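Sensor protein (Vibrio cholerae, PDB 3BY9) is the periplasmic sensor domain of the histidine kinase DctB, which binds C4-dicarboxylates such as succinate and probably governs autophosphorylation of the kinase on a histidine. Local coordinates at residues A[164-170]-A[249-255]; A[22-27]-A[150-155]. All blocks are in the same frame, centred on the assembly; numbering follows the deposited sequence. Where two conformers were deposited one is given.

Contact 1 of 2, residues A[164-170]-A[249-255]; sequences SYFVATD and ALTIRVL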
loop_
_atom_site.group_PDB
_atom_site.type_symbol
_atom_site.label_atom_id
_atom_site.label_comp_id
_atom_site.label_asym_id
_atom_site.label_seq_id
_atom_site.Cartn_x
_atom_site.Cartn_y
_atom_site.Cartn_z
ATOM N N SER A 164 18.185 -12.484 7.023
ATOM C CA SER A 164 17.281 -12.740 5.882
ATOM C C SER A 164 16.594 -11.403 5.561
ATOM O O SER A 164 16.623 -10.466 6.372
ATOM C CB SER A 164 16.239 -13.786 6.254
ATOM O OG SER A 164 15.443 -13.383 7.357
ATOM N N TYR A 165 15.996 -11.337 4.383
ATOM C CA TYR A 165 15.369 -10.112 3.920
ATOM C C TYR A 165 13.961 -10.383 3.542
ATOM O O TYR A 165 13.585 -11.543 3.304
ATOM C CB TYR A 165 16.086 -9.603 2.641
ATOM C CG TYR A 165 17.571 -9.387 2.813
ATOM C CD1 TYR A 165 18.077 -8.121 3.196
ATOM C CD2 TYR A 165 18.445 -10.475 2.741
ATOM C CE1 TYR A 165 19.447 -7.946 3.510
ATOM C CE2 TYR A 165 19.812 -10.314 3.097
ATOM C CZ TYR A 165 20.277 -9.042 3.474
ATOM O OH TYR A 165 21.587 -8.927 3.869
ATOM N N PHE A 166 13.144 -9.322 3.496
ATOM C CA PHE A 166 11.797 -9.588 2.975
ATOM C C PHE A 166 11.468 -8.587 1.887
ATOM O O PHE A 166 12.047 -7.495 1.801
ATOM C CB PHE A 166 10.705 -9.480 4.069
ATOM C CG PHE A 166 10.121 -8.093 4.196
ATOM C CD1 PHE A 166 9.019 -7.722 3.448
ATOM C CD2 PHE A 166 10.726 -7.146 5.028
ATOM C CE1 PHE A 166 8.512 -6.416 3.517
ATOM C CE2 PHE A 166 10.229 -5.839 5.102
ATOM C CZ PHE A 166 9.104 -5.479 4.331
ATOM N N VAL A 167 10.572 -8.990 0.985
ATOM C CA VAL A 167 10.027 -8.004 0.041
ATOM C C VAL A 167 8.510 -8.296 0.018
ATOM O O VAL A 167 8.106 -9.416 0.350
ATOM C CB VAL A 167 10.501 -8.143 -1.425
ATOM C CG1 VAL A 167 12.012 -7.756 -1.500
ATOM C CG2 VAL A 167 10.295 -9.592 -1.964
ATOM N N ALA A 168 7.711 -7.282 -0.340
ATOM C CA ALA A 168 6.262 -7.468 -0.544
ATOM C C ALA A 168 6.105 -7.097 -1.989
ATOM O O ALA A 168 6.417 -5.965 -2.384
ATOM C CB ALA A 168 5.454 -6.527 0.346
ATOM N N THR A 169 5.634 -8.040 -2.814
ATOM C CA THR A 169 5.516 -7.783 -4.259
ATOM C C THR A 169 4.066 -7.713 -4.752
ATOM O O THR A 169 3.199 -8.388 -4.219
ATOM C CB THR A 169 6.196 -8.912 -5.062
ATOM O OG1 THR A 169 5.711 -10.181 -4.574
ATOM C CG2 THR A 169 7.724 -8.879 -4.878
ATOM N N ASP A 170 3.845 -6.885 -5.777
ATOM C CA ASP A 170 2.499 -6.791 -6.345
ATOM C C ASP A 170 2.380 -7.824 -7.464
ATOM O O ASP A 170 3.259 -8.681 -7.651
ATOM C CB ASP A 170 2.219 -5.369 -6.862
ATOM C CG ASP A 170 3.022 -4.992 -8.106
ATOM O OD1 ASP A 170 3.652 -5.845 -8.767
ATOM O OD2 ASP A 170 3.005 -3.784 -8.448
ATOM N N ALA A 249 -3.601 -7.948 -1.998
ATOM C CA ALA A 249 -3.071 -8.014 -3.343
ATOM C C ALA A 249 -1.554 -7.838 -3.309
ATOM O O ALA A 249 -0.956 -7.153 -4.151
ATOM C CB ALA A 249 -3.752 -6.987 -4.281
ATOM N N LEU A 250 -0.940 -8.447 -2.286
ATOM C CA LEU A 250 0.526 -8.440 -2.076
ATOM C C LEU A 250 1.020 -9.811 -1.622
ATOM O O LEU A 250 0.321 -10.514 -0.886
ATOM C CB LEU A 250 0.933 -7.445 -0.993
ATOM C CG LEU A 250 0.895 -5.952 -1.314
ATOM C CD1 LEU A 250 1.117 -5.147 -0.022
ATOM C CD2 LEU A 250 1.964 -5.632 -2.330
ATOM N N THR A 251 2.223 -10.191 -2.050
ATOM C CA THR A 251 2.795 -11.477 -1.628
ATOM C C THR A 251 4.027 -11.111 -0.779
ATOM O O THR A 251 4.852 -10.327 -1.212
ATOM C CB THR A 251 3.242 -12.345 -2.844
ATOM O OG1 THR A 251 2.069 -12.710 -3.623
ATOM C CG2 THR A 251 3.929 -13.672 -2.370
ATOM N N ILE A 252 4.123 -11.705 0.406
ATOM C CA ILE A 252 5.272 -11.463 1.297
ATOM C C ILE A 252 6.303 -12.551 0.994
ATOM O O ILE A 252 5.952 -13.724 0.858
ATOM C CB ILE A 252 4.865 -11.585 2.769
ATOM C CG1 ILE A 252 3.639 -10.707 3.045
ATOM C CG2 ILE A 252 6.034 -11.213 3.671
ATOM C CD1 ILE A 252 3.038 -10.984 4.391
ATOM N N ARG A 253 7.581 -12.175 0.899
ATOM C CA ARG A 253 8.602 -13.168 0.594
ATOM C C ARG A 253 9.790 -12.987 1.474
ATOM O O ARG A 253 10.201 -11.842 1.710
ATOM C CB ARG A 253 9.046 -12.968 -0.868
ATOM C CG ARG A 253 7.814 -12.913 -1.832
ATOM C CD ARG A 253 8.298 -12.826 -3.286
ATOM N NE ARG A 253 7.253 -12.695 -4.324
ATOM C CZ ARG A 253 6.841 -13.726 -5.061
ATOM N NH1 ARG A 253 7.326 -14.951 -4.829
ATOM N NH2 ARG A 253 6.076 -13.514 -6.119
ATOM N N VAL A 254 10.328 -14.098 1.975
ATOM C CA VAL A 254 11.531 -14.017 2.812
ATOM C C VAL A 254 12.664 -14.630 1.977
ATOM O O VAL A 254 12.506 -15.691 1.344
ATOM C CB VAL A 254 11.325 -14.742 4.175
ATOM C CG1 VAL A 254 10.830 -16.174 4.002
ATOM C CG2 VAL A 254 12.667 -14.789 4.956
ATOM N N LEU A 255 13.797 -13.916 1.937
ATOM C CA LEU A 255 14.946 -14.321 1.114
ATOM C C LEU A 255 16.162 -14.562 1.988
ATOM O O LEU A 255 16.489 -13.712 2.814
ATOM C CB LEU A 255 15.344 -13.205 0.159
ATOM C CG LEU A 255 14.518 -12.888 -1.074
ATOM C CD1 LEU A 255 13.157 -12.416 -0.603
ATOM C CD2 LEU A 255 15.170 -11.767 -1.883
HETATM O O HOH W 1 1.066 -10.440 -5.239
#

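Contact 2 of 2, residues A[22-27]-A[150-155]; sequences HIVATL and MDLSAI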
loop_
_atom_site.group_PDB
_atom_site.type_symbol
_atom_site.label_atom_id
_atom_site.label_comp_id
_atom_site.label_asym_id
_atom_site.label_seq_id
_atom_site.Cartn_x
_atom_site.Cartn_y
_atom_site.Cartn_z
ATOM N N HIS A 22 2.071 -9.627 12.074
ATOM C CA HIS A 22 2.398 -8.246 12.357
ATOM C C HIS A 22 1.691 -7.328 11.361
ATOM O O HIS A 22 1.173 -6.248 11.722
ATOM C CB HIS A 22 3.909 -8.029 12.272
ATOM C CG HIS A 22 4.322 -6.595 12.385
ATOM N ND1 HIS A 22 4.159 -5.859 13.545
ATOM C CD2 HIS A 22 4.871 -5.754 11.477
ATOM C CE1 HIS A 22 4.588 -4.628 13.345
ATOM N NE2 HIS A 22 5.023 -4.534 12.099
ATOM N N ILE A 23 1.732 -7.719 10.094
ATOM C CA ILE A 23 1.073 -6.914 9.064
ATOM C C ILE A 23 -0.426 -6.788 9.331
ATOM O O ILE A 23 -0.980 -5.681 9.300
ATOM C CB ILE A 23 1.315 -7.512 7.649
ATOM C CG1 ILE A 23 2.786 -7.317 7.268
ATOM C CG2 ILE A 23 0.372 -6.832 6.602
ATOM C CD1 ILE A 23 3.207 -8.145 6.017
ATOM N N VAL A 24 -1.084 -7.920 9.562
ATOM C CA VAL A 24 -2.531 -7.927 9.799
ATOM C C VAL A 24 -2.875 -7.100 11.037
ATOM O O VAL A 24 -3.837 -6.306 11.005
ATOM C CB VAL A 24 -3.043 -9.395 9.966
ATOM C CG1 VAL A 24 -4.521 -9.432 10.429
ATOM C CG2 VAL A 24 -2.902 -10.110 8.648
ATOM N N ALA A 25 -2.088 -7.243 12.112
ATOM C CA ALA A 25 -2.378 -6.510 13.354
ATOM C C ALA A 25 -2.215 -5.017 13.160
ATOM O O ALA A 25 -2.950 -4.212 13.767
ATOM C CB ALA A 25 -1.452 -6.966 14.533
ATOM N N THR A 26 -1.243 -4.645 12.321
ATOM C CA THR A 26 -0.952 -3.219 12.077
ATOM C C THR A 26 -2.053 -2.620 11.200
ATOM O O THR A 26 -2.617 -1.567 11.532
ATOM C CB THR A 26 0.402 -3.103 11.376
ATOM O OG1 THR A 26 1.393 -3.606 12.282
ATOM C CG2 THR A 26 0.746 -1.680 11.031
ATOM N N LEU A 27 -2.410 -3.327 10.126
ATOM C CA LEU A 27 -3.471 -2.804 9.246
ATOM C C LEU A 27 -4.844 -2.741 9.990
ATOM O O LEU A 27 -5.668 -1.862 9.724
ATOM C CB LEU A 27 -3.606 -3.716 8.020
ATOM C CG LEU A 27 -2.400 -3.666 7.072
ATOM C CD1 LEU A 27 -2.586 -4.779 6.007
ATOM C CD2 LEU A 27 -2.290 -2.302 6.420
HETATM N N MSE A 150 -2.302 5.160 5.448
HETATM C CA MSE A 150 -1.378 4.708 6.503
HETATM C C MSE A 150 0.038 4.673 5.959
HETATM O O MSE A 150 0.269 4.160 4.868
HETATM C CB MSE A 150 -1.765 3.266 6.976
HETATM C CG MSE A 150 -0.977 2.840 8.199
HETATM SE SE MSE A 150 -1.108 0.859 8.345
HETATM C CE MSE A 150 0.088 0.421 6.848
ATOM N N ASP A 151 0.985 5.205 6.738
ATOM C CA ASP A 151 2.407 5.196 6.378
ATOM C C ASP A 151 2.820 3.738 6.565
ATOM O O ASP A 151 2.260 3.038 7.415
ATOM C CB ASP A 151 3.145 6.100 7.381
ATOM C CG ASP A 151 4.633 6.164 7.148
ATOM O OD1 ASP A 151 5.056 6.814 6.159
ATOM O OD2 ASP A 151 5.377 5.565 7.965
ATOM N N LEU A 152 3.822 3.312 5.809
ATOM C CA LEU A 152 4.293 1.912 5.866
ATOM C C LEU A 152 5.418 1.627 6.843
ATOM O O LEU A 152 5.840 0.474 6.978
ATOM C CB LEU A 152 4.787 1.506 4.511
ATOM C CG LEU A 152 3.739 1.742 3.434
ATOM C CD1 LEU A 152 4.302 1.306 2.110
ATOM C CD2 LEU A 152 2.477 0.956 3.751
ATOM N N SER A 153 5.938 2.643 7.509
ATOM C CA SER A 153 7.071 2.411 8.427
ATOM C C SER A 153 6.864 1.390 9.514
ATOM O O SER A 153 7.753 0.579 9.763
ATOM C CB SER A 153 7.506 3.727 9.090
ATOM O OG SER A 153 7.895 4.646 8.086
ATOM N N ALA A 154 5.716 1.407 10.187
ATOM C CA ALA A 154 5.555 0.444 11.269
ATOM C C ALA A 154 5.582 -0.998 10.724
ATOM O O ALA A 154 6.032 -1.915 11.418
ATOM C CB ALA A 154 4.250 0.725 12.066
ATOM N N ILE A 155 5.103 -1.203 9.494
ATOM C CA ILE A 155 5.160 -2.557 8.921
ATOM C C ILE A 155 6.627 -2.893 8.613
ATOM O O ILE A 155 7.150 -3.890 9.092
ATOM C CB ILE A 155 4.337 -2.683 7.611
ATOM C CG1 ILE A 155 2.832 -2.670 7.936
ATOM C CG2 ILE A 155 4.676 -4.004 6.869
ATOM C CD1 ILE A 155 1.940 -2.881 6.672
#

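Contact 1 of 2, residues A[164-170]-A[249-255]
R253 and V167 face each other as a hydrogen-bonded pair where strands 165-169 and 250-255 run antiparallel, forming one edge of the four-stranded sheet in the membrane-proximal half of this double-domain, PAS-like sensor. Six backbone bonds join Y165, V167 and T169 to L255, R253 and T251. R253 rises from the face it shares with these residues, slanting across V167 and meeting T169 at about a right angle. Its CB lies 3.8 Å from V167 CG2, and CG stays alongside the same valine, about equally far from its CG2 and its carbonyl O. CD is about equally close to V167 CG2 and T169 OG1. An extended chain (chi2 -176°, chi3 -177°) then carries NE to T169 OG1, donating over 3.0 Å, almost straight at 168° and close to the guanidinium plane. T251 CG2 rests over the centre of one guanidinium face, 3.9 Å above it, while NH2 reaches the carbonyl of L219. Arginine suits the site because its methylenes cover valine while its tip meets polar groups; the beta-branched V167, T169 and T251 suit extended backbone. On the other face, I252 and V254 turn apolar surface to helix 5-27. One water donates to T169 O at 3.1 Å and also bonds T251 OG1, 3.0 Å away.

Contact 2 of 2, residues A[22-27]-A[150-155]
The last turn of helix 5-27 lies beside the chain where strand 141-150 ends and turns into the short helix 153-157; the CA atoms come nearest at I23 and I155, 6.0 Å apart, and are 8.3 Å apart at L27 and M150. At the start of the short helix, D151 OD2 accepts from S153 OG on its syn lone pair and from S153 N above the carboxylate plane, a cap suited to aspartate because its short side chain sets the carboxylate close to the backbone N and hydroxyl two residues further on. I155 is the central apolar residue: its CG2 meets I23 CG1 at 3.8 Å, the two side chains crossing at about a right angle, while its CG1 touches T26 CG2. M150 is a selenomethionine whose chain bends at chi3 (73°), bringing CE to 3.6 Å from L27 CD2. T26 serves both sides: its methyl joins this packing, while OG1 donates to H22 O, which also accepts T26 N from the opposite face of its plane. H22 CG stands anti to the backbone N (chi1 173°), sending the ring across to A154. NE2 donates to A154 O over 2.9 Å; the oxygen lies in the ring plane, though NE2 is tilted from the carbonyl plane. T26 OG1 sits over one face of that ring, toward its rim. The chemistry implies a mostly nonpolar seam with one directional bond at its partly exposed margin.

Both contacts are largely buried, but they differ in kind. Contact 1 lies within one sheet and rests on regular backbone pairing, with an arginine-threonine bond added on one face; contact 2 joins a helix end to an interdomain segment chiefly through side chains, and its single crossing bond comes from a histidine. Helix 5-27 connects them: contact 2 uses its last turn, while the side chains of I252 in contact 1 and I23 pack together. Helix 153-157 also leads along the chain into strand 165-169. M150 follows K149, a succinate-binding residue, whereas contact 1 belongs to the other sheet, where the calcium ligands D237 and K258 have side chains about 10 Å from that of L255.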